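Local atomic coordinates of C protein alpha-antigen (Streptococcus agalactiae, PDB entry 1YWM), a protein that is a cell-wall-anchored surface protein of group B Streptococcus, present here as its N-terminal domain, and may play a role in both virulence and immunity. Residues A[126-137]-A[151-162]; A[38-46]-A[116-127]. All coordinates share one frame; numbering follows the deposited sequence.

Contact 1: residues A[126-137]-A[151-162]; sequences LRDKIEEVRTNA and LTGLDTIKTDID
The guanidinium of R127 has CD1 of I161 over the centre of one face, 3.8 Å above the plane, while at its edge the carboxylate of D162 lies nearly coplanar with it, 8° apart. R127 NH1 and NH2 both close on D162 OD2, at 2.9 and 2.8 Å, the first on its anti lone pair, the second nearly along its C-O bond. The other oxygen, OD1, takes NZ of K158 on its syn lone pair. Two helical turns on, R134 sits as a knob among L151, L154, D155 and K158; its chain, bent at chi3 (-65°), brings NH2 within 3.0 Å of D155 OD2, which lies in the guanidinium plane, and E131 bonds weakly to its NE. Inward from these charges, L126 and I161 meet tip to tip, CD1 of I130 reaches CG2 of I157, and CD1 of L154 lies 3.8 Å from CG1 of V133. The helices run antiparallel at 158°, and V178 of helix 168-182 touches V133 and I157, completing the three-helix bundle. Two salt-bridge networks thus run along one side of an apolar seam, and the negative charge of D162 is probably shared between R127 and K158.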
loop_
_atom_site.group_PDB
_atom_site.type_symbol
_atom_site.label_atom_id
_atom_site.label_comp_id
_atom_site.label_asym_id
_atom_site.label_seq_id
_atom_site.Cartn_x
_atom_site.Cartn_y
_atom_site.Cartn_z
ATOM N N LEU A 126 -10.455 -1.701 5.084
ATOM C CA LEU A 126 -10.894 -0.439 4.498
ATOM C C LEU A 126 -11.589 -0.676 3.171
ATOM O O LEU A 126 -12.681 -0.128 2.926
ATOM C CB LEU A 126 -9.716 0.528 4.325
ATOM C CG LEU A 126 -9.921 1.867 3.586
ATOM C CD1 LEU A 126 -10.967 2.726 4.342
ATOM C CD2 LEU A 126 -8.562 2.595 3.537
ATOM N N ARG A 127 -10.992 -1.500 2.310
ATOM C CA ARG A 127 -11.582 -1.701 0.982
ATOM C C ARG A 127 -12.946 -2.402 1.070
ATOM O O ARG A 127 -13.874 -2.064 0.342
ATOM C CB ARG A 127 -10.626 -2.485 0.079
ATOM C CG ARG A 127 -9.452 -1.625 -0.445
ATOM C CD ARG A 127 -8.382 -2.500 -1.202
ATOM N NE ARG A 127 -7.242 -1.693 -1.625
ATOM C CZ ARG A 127 -7.246 -0.833 -2.636
ATOM N NH1 ARG A 127 -6.146 -0.150 -2.910
ATOM N NH2 ARG A 127 -8.332 -0.653 -3.400
ATOM N N ASP A 128 -13.065 -3.358 1.991
ATOM C CA ASP A 128 -14.340 -4.028 2.238
ATOM C C ASP A 128 -15.356 -3.031 2.752
ATOM O O ASP A 128 -16.495 -3.023 2.298
ATOM C CB ASP A 128 -14.179 -5.103 3.319
ATOM C CG ASP A 128 -13.518 -6.347 2.802
ATOM O OD1 ASP A 128 -13.410 -6.497 1.567
ATOM O OD2 ASP A 128 -13.081 -7.229 3.568
ATOM N N LYS A 129 -14.950 -2.224 3.722
ATOM C CA LYS A 129 -15.833 -1.186 4.267
ATOM C C LYS A 129 -16.327 -0.232 3.179
ATOM O O LYS A 129 -17.518 0.146 3.127
ATOM C CB LYS A 129 -15.146 -0.409 5.397
ATOM C CG LYS A 129 -16.075 0.470 6.205
ATOM C CD LYS A 129 -17.143 -0.386 6.936
ATOM C CE LYS A 129 -17.932 0.399 7.970
ATOM N NZ LYS A 129 -18.519 1.658 7.411
ATOM N N ILE A 130 -15.411 0.205 2.331
ATOM C CA ILE A 130 -15.787 1.073 1.243
ATOM C C ILE A 130 -16.839 0.427 0.349
ATOM O O ILE A 130 -17.806 1.095 -0.043
ATOM C CB ILE A 130 -14.550 1.509 0.404
ATOM C CG1 ILE A 130 -13.700 2.528 1.180
ATOM C CG2 ILE A 130 -15.036 2.099 -0.957
ATOM C CD1 ILE A 130 -12.281 2.773 0.532
ATOM N N GLU A 131 -16.671 -0.859 0.024
ATOM C CA GLU A 131 -17.645 -1.537 -0.858
ATOM C C GLU A 131 -18.992 -1.703 -0.155
ATOM O O GLU A 131 -20.037 -1.605 -0.794
ATOM C CB GLU A 131 -17.128 -2.914 -1.343
ATOM C CG GLU A 131 -15.967 -2.812 -2.357
ATOM C CD GLU A 131 -16.237 -1.814 -3.485
ATOM O OE1 GLU A 131 -15.389 -0.894 -3.714
ATOM O OE2 GLU A 131 -17.310 -1.947 -4.136
ATOM N N GLU A 132 -18.964 -1.911 1.154
ATOM C CA GLU A 132 -20.217 -2.034 1.923
ATOM C C GLU A 132 -21.004 -0.717 1.931
ATOM O O GLU A 132 -22.245 -0.716 1.740
ATOM C CB GLU A 132 -19.934 -2.522 3.332
ATOM C CG GLU A 132 -19.340 -3.936 3.341
ATOM C CD GLU A 132 -18.702 -4.324 4.662
ATOM O OE1 GLU A 132 -18.300 -5.494 4.784
ATOM O OE2 GLU A 132 -18.572 -3.463 5.569
ATOM N N VAL A 133 -20.303 0.403 2.107
ATOM C CA VAL A 133 -20.975 1.718 2.102
ATOM C C VAL A 133 -21.455 2.042 0.687
ATOM O O VAL A 133 -22.531 2.606 0.501
ATOM C CB VAL A 133 -20.078 2.841 2.677
ATOM C CG1 VAL A 133 -20.750 4.234 2.582
ATOM C CG2 VAL A 133 -19.676 2.509 4.127
ATOM N N ARG A 134 -20.646 1.713 -0.319
ATOM C CA ARG A 134 -21.046 1.910 -1.701
ATOM C C ARG A 134 -22.360 1.170 -1.983
ATOM O O ARG A 134 -23.299 1.721 -2.597
ATOM C CB ARG A 134 -19.951 1.330 -2.626
ATOM C CG ARG A 134 -19.980 1.810 -4.046
ATOM C CD ARG A 134 -18.797 1.293 -4.910
ATOM N NE ARG A 134 -17.475 1.781 -4.470
ATOM C CZ ARG A 134 -16.986 3.004 -4.759
ATOM N NH1 ARG A 134 -15.765 3.399 -4.360
ATOM N NH2 ARG A 134 -17.728 3.840 -5.456
ATOM N N THR A 135 -22.427 -0.086 -1.540
ATOM C CA THR A 135 -23.599 -0.917 -1.800
ATOM C C THR A 135 -24.820 -0.289 -1.106
ATOM O O THR A 135 -25.882 -0.137 -1.695
ATOM C CB THR A 135 -23.360 -2.359 -1.284
ATOM O OG1 THR A 135 -22.411 -3.005 -2.148
ATOM C CG2 THR A 135 -24.620 -3.208 -1.466
ATOM N N ASN A 136 -24.632 0.081 0.148
ATOM C CA ASN A 136 -25.675 0.766 0.899
ATOM C C ASN A 136 -26.129 2.057 0.193
ATOM O O ASN A 136 -27.342 2.270 -0.017
ATOM C CB ASN A 136 -25.173 1.053 2.311
ATOM C CG ASN A 136 -26.239 1.663 3.205
ATOM O OD1 ASN A 136 -27.436 1.559 2.928
ATOM N ND2 ASN A 136 -25.810 2.265 4.294
ATOM N N ALA A 137 -25.168 2.908 -0.172
ATOM C CA ALA A 137 -25.468 4.205 -0.772
ATOM C C ALA A 137 -26.279 4.063 -2.065
ATOM O O ALA A 137 -27.074 4.941 -2.377
ATOM C CB ALA A 137 -24.151 5.030 -1.039
ATOM N N LEU A 151 -20.723 8.883 -2.313
ATOM C CA LEU A 151 -19.864 8.198 -3.315
ATOM C C LEU A 151 -18.660 9.028 -3.698
ATOM O O LEU A 151 -17.564 8.482 -4.014
ATOM C CB LEU A 151 -20.688 7.867 -4.557
ATOM C CG LEU A 151 -21.766 6.796 -4.293
ATOM C CD1 LEU A 151 -22.469 6.475 -5.608
ATOM C CD2 LEU A 151 -21.200 5.525 -3.687
ATOM N N THR A 152 -18.822 10.350 -3.702
ATOM C CA THR A 152 -17.697 11.228 -4.024
ATOM C C THR A 152 -16.565 11.047 -3.003
ATOM O O THR A 152 -15.369 10.993 -3.355
ATOM C CB THR A 152 -18.193 12.733 -4.003
ATOM O OG1 THR A 152 -18.972 13.020 -5.177
ATOM C CG2 THR A 152 -17.004 13.705 -4.119
ATOM N N GLY A 153 -16.947 10.974 -1.736
ATOM C CA GLY A 153 -15.963 10.812 -0.666
ATOM C C GLY A 153 -15.298 9.437 -0.732
ATOM O O GLY A 153 -14.062 9.289 -0.541
ATOM N N LEU A 154 -16.105 8.412 -0.964
ATOM C CA LEU A 154 -15.531 7.076 -1.153
ATOM C C LEU A 154 -14.553 7.022 -2.343
ATOM O O LEU A 154 -13.507 6.360 -2.256
ATOM C CB LEU A 154 -16.629 6.029 -1.353
ATOM C CG LEU A 154 -17.641 5.878 -0.196
ATOM C CD1 LEU A 154 -18.631 4.759 -0.582
ATOM C CD2 LEU A 154 -16.988 5.544 1.155
ATOM N N ASP A 155 -14.919 7.635 -3.471
ATOM C CA ASP A 155 -14.041 7.673 -4.640
ATOM C C ASP A 155 -12.716 8.359 -4.365
ATOM O O ASP A 155 -11.677 7.920 -4.858
ATOM C CB ASP A 155 -14.726 8.323 -5.841
ATOM C CG ASP A 155 -15.895 7.513 -6.335
ATOM O OD1 ASP A 155 -16.668 8.051 -7.160
ATOM O OD2 ASP A 155 -16.109 6.339 -5.940
ATOM N N THR A 156 -12.756 9.426 -3.586
ATOM C CA THR A 156 -11.540 10.152 -3.226
ATOM C C THR A 156 -10.587 9.254 -2.403
ATOM O O THR A 156 -9.371 9.154 -2.697
ATOM C CB THR A 156 -11.936 11.438 -2.463
ATOM O OG1 THR A 156 -12.635 12.319 -3.371
ATOM C CG2 THR A 156 -10.700 12.210 -2.008
ATOM N N ILE A 157 -11.146 8.590 -1.400
ATOM C CA ILE A 157 -10.391 7.653 -0.594
ATOM C C ILE A 157 -9.852 6.479 -1.440
ATOM O O ILE A 157 -8.687 6.069 -1.300
ATOM C CB ILE A 157 -11.252 7.132 0.581
ATOM C CG1 ILE A 157 -11.519 8.297 1.569
ATOM C CG2 ILE A 157 -10.489 6.002 1.305
ATOM C CD1 ILE A 157 -12.537 8.033 2.707
ATOM N N LYS A 158 -10.704 5.913 -2.291
ATOM C CA LYS A 158 -10.281 4.753 -3.073
ATOM C C LYS A 158 -9.148 5.126 -4.042
ATOM O O LYS A 158 -8.172 4.388 -4.180
ATOM C CB LYS A 158 -11.486 4.130 -3.804
ATOM C CG LYS A 158 -11.146 3.062 -4.884
ATOM C CD LYS A 158 -11.128 1.668 -4.317
ATOM C CE LYS A 158 -11.313 0.545 -5.399
ATOM N NZ LYS A 158 -10.731 0.801 -6.768
ATOM N N THR A 159 -9.277 6.265 -4.701
ATOM C CA THR A 159 -8.199 6.748 -5.594
ATOM C C THR A 159 -6.861 6.898 -4.842
ATOM O O THR A 159 -5.801 6.484 -5.328
ATOM C CB THR A 159 -8.644 8.069 -6.251
ATOM O OG1 THR A 159 -9.760 7.787 -7.105
ATOM C CG2 THR A 159 -7.579 8.598 -7.215
ATOM N N ASP A 160 -6.952 7.445 -3.639
ATOM C CA ASP A 160 -5.804 7.690 -2.772
ATOM C C ASP A 160 -5.086 6.374 -2.382
ATOM O O ASP A 160 -3.873 6.240 -2.586
ATOM C CB ASP A 160 -6.302 8.468 -1.562
ATOM C CG ASP A 160 -5.183 8.885 -0.614
ATOM O OD1 ASP A 160 -4.010 8.952 -1.018
ATOM O OD2 ASP A 160 -5.407 9.169 0.564
ATOM N N ILE A 161 -5.838 5.378 -1.911
ATOM C CA ILE A 161 -5.212 4.132 -1.500
ATOM C C ILE A 161 -4.777 3.294 -2.704
ATOM O O ILE A 161 -3.873 2.465 -2.573
ATOM C CB ILE A 161 -6.060 3.328 -0.490
ATOM C CG1 ILE A 161 -7.405 2.864 -1.099
ATOM C CG2 ILE A 161 -6.222 4.136 0.850
ATOM C CD1 ILE A 161 -8.208 1.917 -0.159
ATOM N N ASP A 162 -5.388 3.518 -3.867
ATOM C CA ASP A 162 -4.977 2.774 -5.062
ATOM C C ASP A 162 -3.618 3.277 -5.518
ATOM O O ASP A 162 -2.809 2.529 -6.054
ATOM C CB ASP A 162 -5.986 2.934 -6.215
ATOM C CG ASP A 162 -7.201 2.047 -6.051
ATOM O OD1 ASP A 162 -8.200 2.247 -6.784
ATOM O OD2 ASP A 162 -7.244 1.118 -5.227
#

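Contact 2: residues A[38-46]-A[116-127]; sequences NGNAYIDLY and VALTIYDSTTLR
OD1 of D44 is gripped by two backbone amides: S123 N at 2.8 Å, on the syn side but 25° out of the carboxylate plane, and Y46 N from the opposite face, a capping bond at the start of helix 45-49. The other oxygen, OD2, receives the hydroxyl of S123 on its syn lone pair at 2.6 Å. That hydroxyl in turn accepts from NE of R127, and a water joins D44 OD2 to R127 NH1, so the buried carboxylate is well supplied with donors and its negative charge probably stabilised. With CG anti to the backbone N (chi1 -175°), D44 lays its carboxylate over the Y121 ring and sets CB over the same ring, toward its rim, in a CH-pi contact.

Beyond this node, R127 lies across Y46: CD stands 3.3 Å above the ring centre, and the guanidinium stacks on the ring with planes 17° apart, while T124 OG1 comes in at the ring edge. The guanidinium's salt bridge is with D162. D122 OD1 accepts from T124 N, an Asx turn where the chain enters helix 124-137, and also from T124 OG1.

Along strands 40-44 and 116-121 the backbones pair in parallel, A41 and I43 bonding alternately to A117, T119 and Y121, and L45 N closing the series on Y121 O at 2.8 Å. On one face Y42 and T119 lie side by side, CD2 of the ring 3.5 Å from CB of the threonine. On the other, A41, I43, L118 and I120 line the buried interior, where F71 of strand 66-73 touches I43 and L118. A parallel pair within an otherwise antiparallel sheet, its inner face packed with aliphatic side chains, belongs here to the beta sandwich of the fibronectin-like fold.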
loop_
_atom_site.group_PDB
_atom_site.type_symbol
_atom_site.label_atom_id
_atom_site.label_comp_id
_atom_site.label_asym_id
_atom_site.label_seq_id
_atom_site.Cartn_x
_atom_site.Cartn_y
_atom_site.Cartn_z
ATOM N N ASN A 38 10.072 8.720 -0.683
ATOM C CA ASN A 38 11.165 9.295 0.100
ATOM C C ASN A 38 12.294 8.277 0.324
ATOM O O ASN A 38 12.930 8.266 1.380
ATOM C CB ASN A 38 10.647 9.847 1.446
ATOM C CG ASN A 38 9.697 11.039 1.277
ATOM O OD1 ASN A 38 9.993 11.988 0.550
ATOM N ND2 ASN A 38 8.556 10.991 1.960
ATOM N N GLY A 39 12.513 7.408 -0.657
ATOM C CA GLY A 39 13.546 6.385 -0.547
ATOM C C GLY A 39 13.211 5.245 0.395
ATOM O O GLY A 39 14.064 4.404 0.679
ATOM N N ASN A 40 11.964 5.209 0.873
ATOM C CA ASN A 40 11.483 4.136 1.713
ATOM C C ASN A 40 10.491 3.247 0.971
ATOM O O ASN A 40 9.886 3.670 -0.028
ATOM C CB ASN A 40 10.816 4.713 2.961
ATOM C CG ASN A 40 11.739 5.592 3.729
ATOM O OD1 ASN A 40 12.961 5.382 3.716
ATOM N ND2 ASN A 40 11.186 6.608 4.375
ATOM N N ALA A 41 10.337 2.015 1.447
ATOM C CA ALA A 41 9.420 1.106 0.800
ATOM C C ALA A 41 8.135 0.944 1.591
ATOM O O ALA A 41 8.124 1.053 2.822
ATOM C CB ALA A 41 10.071 -0.266 0.531
ATOM N N TYR A 42 7.069 0.634 0.857
ATOM C CA TYR A 42 5.750 0.341 1.433
ATOM C C TYR A 42 5.137 -0.794 0.674
ATOM O O TYR A 42 5.224 -0.824 -0.547
ATOM C CB TYR A 42 4.801 1.524 1.208
ATOM C CG TYR A 42 5.192 2.753 1.955
ATOM C CD1 TYR A 42 6.232 3.567 1.502
ATOM C CD2 TYR A 42 4.504 3.129 3.107
ATOM C CE1 TYR A 42 6.608 4.709 2.215
ATOM C CE2 TYR A 42 4.851 4.289 3.799
ATOM C CZ TYR A 42 5.902 5.057 3.355
ATOM O OH TYR A 42 6.239 6.209 4.037
ATOM N N ILE A 43 4.484 -1.695 1.395
ATOM C CA ILE A 43 3.825 -2.861 0.798
ATOM C C ILE A 43 2.474 -3.032 1.486
ATOM O O ILE A 43 2.388 -3.015 2.719
ATOM C CB ILE A 43 4.700 -4.130 0.992
ATOM C CG1 ILE A 43 5.948 -4.045 0.080
ATOM C CG2 ILE A 43 3.896 -5.404 0.714
ATOM C CD1 ILE A 43 6.969 -5.251 0.282
ATOM N N ASP A 44 1.435 -3.166 0.672
ATOM C CA ASP A 44 0.064 -3.342 1.155
ATOM C C ASP A 44 -0.242 -4.825 1.030
ATOM O O ASP A 44 -0.174 -5.373 -0.082
ATOM C CB ASP A 44 -0.864 -2.519 0.250
ATOM C CG ASP A 44 -2.302 -2.515 0.720
ATOM O OD1 ASP A 44 -2.684 -3.268 1.662
ATOM O OD2 ASP A 44 -3.100 -1.749 0.176
ATOM N N LEU A 45 -0.533 -5.482 2.149
ATOM C CA LEU A 45 -0.804 -6.925 2.121
ATOM C C LEU A 45 -2.013 -7.264 1.249
ATOM O O LEU A 45 -2.114 -8.379 0.735
ATOM C CB LEU A 45 -1.000 -7.471 3.524
ATOM C CG LEU A 45 0.207 -7.295 4.472
ATOM C CD1 LEU A 45 -0.073 -7.921 5.809
ATOM C CD2 LEU A 45 1.418 -7.989 3.855
ATOM N N TYR A 46 -2.910 -6.292 1.053
ATOM C CA TYR A 46 -4.012 -6.494 0.094
ATOM C C TYR A 46 -3.451 -6.861 -1.283
ATOM O O TYR A 46 -3.925 -7.823 -1.940
ATOM C CB TYR A 46 -4.885 -5.228 0.021
ATOM C CG TYR A 46 -5.949 -5.286 -1.059
ATOM C CD1 TYR A 46 -5.746 -4.677 -2.277
ATOM C CD2 TYR A 46 -7.164 -5.973 -0.843
ATOM C CE1 TYR A 46 -6.715 -4.731 -3.280
ATOM C CE2 TYR A 46 -8.162 -6.016 -1.849
ATOM C CZ TYR A 46 -7.914 -5.391 -3.053
ATOM O OH TYR A 46 -8.850 -5.407 -4.061
ATOM N N VAL A 116 16.546 -1.096 2.809
ATOM C CA VAL A 116 15.450 -0.144 2.645
ATOM C C VAL A 116 14.519 -0.231 3.880
ATOM O O VAL A 116 14.096 -1.316 4.265
ATOM C CB VAL A 116 14.602 -0.466 1.352
ATOM C CG1 VAL A 116 13.789 0.715 0.950
ATOM C CG2 VAL A 116 15.518 -0.892 0.141
ATOM N N ALA A 117 14.210 0.898 4.510
ATOM C CA ALA A 117 13.178 0.912 5.556
ATOM C C ALA A 117 11.845 0.516 4.891
ATOM O O ALA A 117 11.598 0.921 3.751
ATOM C CB ALA A 117 13.048 2.302 6.132
ATOM N N LEU A 118 11.042 -0.279 5.593
ATOM C CA LEU A 118 9.819 -0.872 5.035
ATOM C C LEU A 118 8.637 -0.614 5.986
ATOM O O LEU A 118 8.732 -0.831 7.192
ATOM C CB LEU A 118 9.975 -2.387 4.824
ATOM C CG LEU A 118 8.707 -3.143 4.410
ATOM C CD1 LEU A 118 8.231 -2.543 3.045
ATOM C CD2 LEU A 118 8.989 -4.670 4.295
ATOM N N THR A 119 7.523 -0.182 5.412
ATOM C CA THR A 119 6.275 -0.061 6.147
ATOM C C THR A 119 5.282 -1.060 5.570
ATOM O O THR A 119 4.999 -1.018 4.374
ATOM C CB THR A 119 5.722 1.366 5.914
ATOM O OG1 THR A 119 6.573 2.305 6.567
ATOM C CG2 THR A 119 4.307 1.535 6.620
ATOM N N ILE A 120 4.763 -1.966 6.388
ATOM C CA ILE A 120 3.795 -2.915 5.875
ATOM C C ILE A 120 2.419 -2.465 6.387
ATOM O O ILE A 120 2.260 -2.159 7.560
ATOM C CB ILE A 120 4.077 -4.356 6.361
ATOM C CG1 ILE A 120 5.477 -4.836 5.894
ATOM C CG2 ILE A 120 3.012 -5.282 5.837
ATOM C CD1 ILE A 120 5.924 -6.100 6.621
ATOM N N TYR A 121 1.442 -2.448 5.497
ATOM C CA TYR A 121 0.089 -2.050 5.884
ATOM C C TYR A 121 -0.885 -2.955 5.185
ATOM O O TYR A 121 -0.488 -3.819 4.410
ATOM C CB TYR A 121 -0.141 -0.574 5.559
ATOM C CG TYR A 121 -0.181 -0.173 4.084
ATOM C CD1 TYR A 121 0.992 -0.043 3.331
ATOM C CD2 TYR A 121 -1.398 0.119 3.446
ATOM C CE1 TYR A 121 0.952 0.368 1.976
ATOM C CE2 TYR A 121 -1.446 0.528 2.096
ATOM C CZ TYR A 121 -0.277 0.661 1.375
ATOM O OH TYR A 121 -0.281 1.052 0.059
ATOM N N ASP A 122 -2.169 -2.798 5.481
ATOM C CA ASP A 122 -3.150 -3.681 4.875
ATOM C C ASP A 122 -4.417 -2.873 4.703
ATOM O O ASP A 122 -5.047 -2.508 5.704
ATOM C CB ASP A 122 -3.438 -4.858 5.786
ATOM C CG ASP A 122 -4.238 -5.925 5.104
ATOM O OD1 ASP A 122 -4.733 -5.689 3.972
ATOM O OD2 ASP A 122 -4.368 -7.056 5.597
ATOM N N SER A 123 -4.771 -2.598 3.445
ATOM C CA SER A 123 -6.000 -1.848 3.153
ATOM C C SER A 123 -7.252 -2.772 3.021
ATOM O O SER A 123 -8.342 -2.295 2.703
ATOM C CB SER A 123 -5.815 -1.013 1.892
ATOM O OG SER A 123 -5.638 -1.853 0.760
ATOM N N THR A 124 -7.104 -4.068 3.294
ATOM C CA THR A 124 -8.182 -5.028 3.052
ATOM C C THR A 124 -9.521 -4.646 3.723
ATOM O O THR A 124 -10.581 -4.645 3.069
ATOM C CB THR A 124 -7.759 -6.460 3.453
ATOM O OG1 THR A 124 -6.693 -6.912 2.584
ATOM C CG2 THR A 124 -8.901 -7.453 3.171
ATOM N N THR A 125 -9.481 -4.345 5.014
ATOM C CA THR A 125 -10.732 -4.039 5.722
ATOM C C THR A 125 -11.321 -2.700 5.266
ATOM O O THR A 125 -12.545 -2.564 5.110
ATOM C CB THR A 125 -10.493 -4.055 7.201
ATOM O OG1 THR A 125 -10.135 -5.403 7.579
ATOM C CG2 THR A 125 -11.821 -3.798 7.941
ATOM N N LEU A 126 -10.455 -1.701 5.084
ATOM C CA LEU A 126 -10.894 -0.439 4.498
ATOM C C LEU A 126 -11.589 -0.676 3.171
ATOM O O LEU A 126 -12.681 -0.128 2.926
ATOM C CB LEU A 126 -9.716 0.528 4.325
ATOM C CG LEU A 126 -9.921 1.867 3.586
ATOM C CD1 LEU A 126 -10.967 2.726 4.342
ATOM C CD2 LEU A 126 -8.562 2.595 3.537
ATOM N N ARG A 127 -10.992 -1.500 2.310
ATOM C CA ARG A 127 -11.582 -1.701 0.982
ATOM C C ARG A 127 -12.946 -2.402 1.070
ATOM O O ARG A 127 -13.874 -2.064 0.342
ATOM C CB ARG A 127 -10.626 -2.485 0.079
ATOM C CG ARG A 127 -9.452 -1.625 -0.445
ATOM C CD ARG A 127 -8.382 -2.500 -1.202
ATOM N NE ARG A 127 -7.242 -1.693 -1.625
ATOM C CZ ARG A 127 -7.246 -0.833 -2.636
ATOM N NH1 ARG A 127 -6.146 -0.150 -2.910
ATOM N NH2 ARG A 127 -8.332 -0.653 -3.400
HETATM O O HOH W 1 15.027 3.472 3.283
HETATM O O HOH W 2 8.661 2.954 4.929
HETATM O O HOH W 3 1.994 0.255 -1.298
HETATM O O HOH W 4 -3.385 -1.031 -2.258
#

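The two contacts illustrate how one helix can serve two modules. Contact 2 pairs strands of the beta sandwich and runs on into the start of helix 124-137; contact 1 packs that same helix against helix 144-163 in the three-helix bundle. Their centres lie about 18 Å apart, and they share L126 and R127. R127 belongs to both: its aliphatic stem and one guanidinium face meet Y46 of contact 2, while its end nitrogens hold D162 of contact 1. Q168 and I171 of helix 168-182 also touch Y121, another touch between sandwich and bundle. The bound dithiol's pocket, formed by T66, F97, G98, E99 and G101, involves none of the residues of either contact.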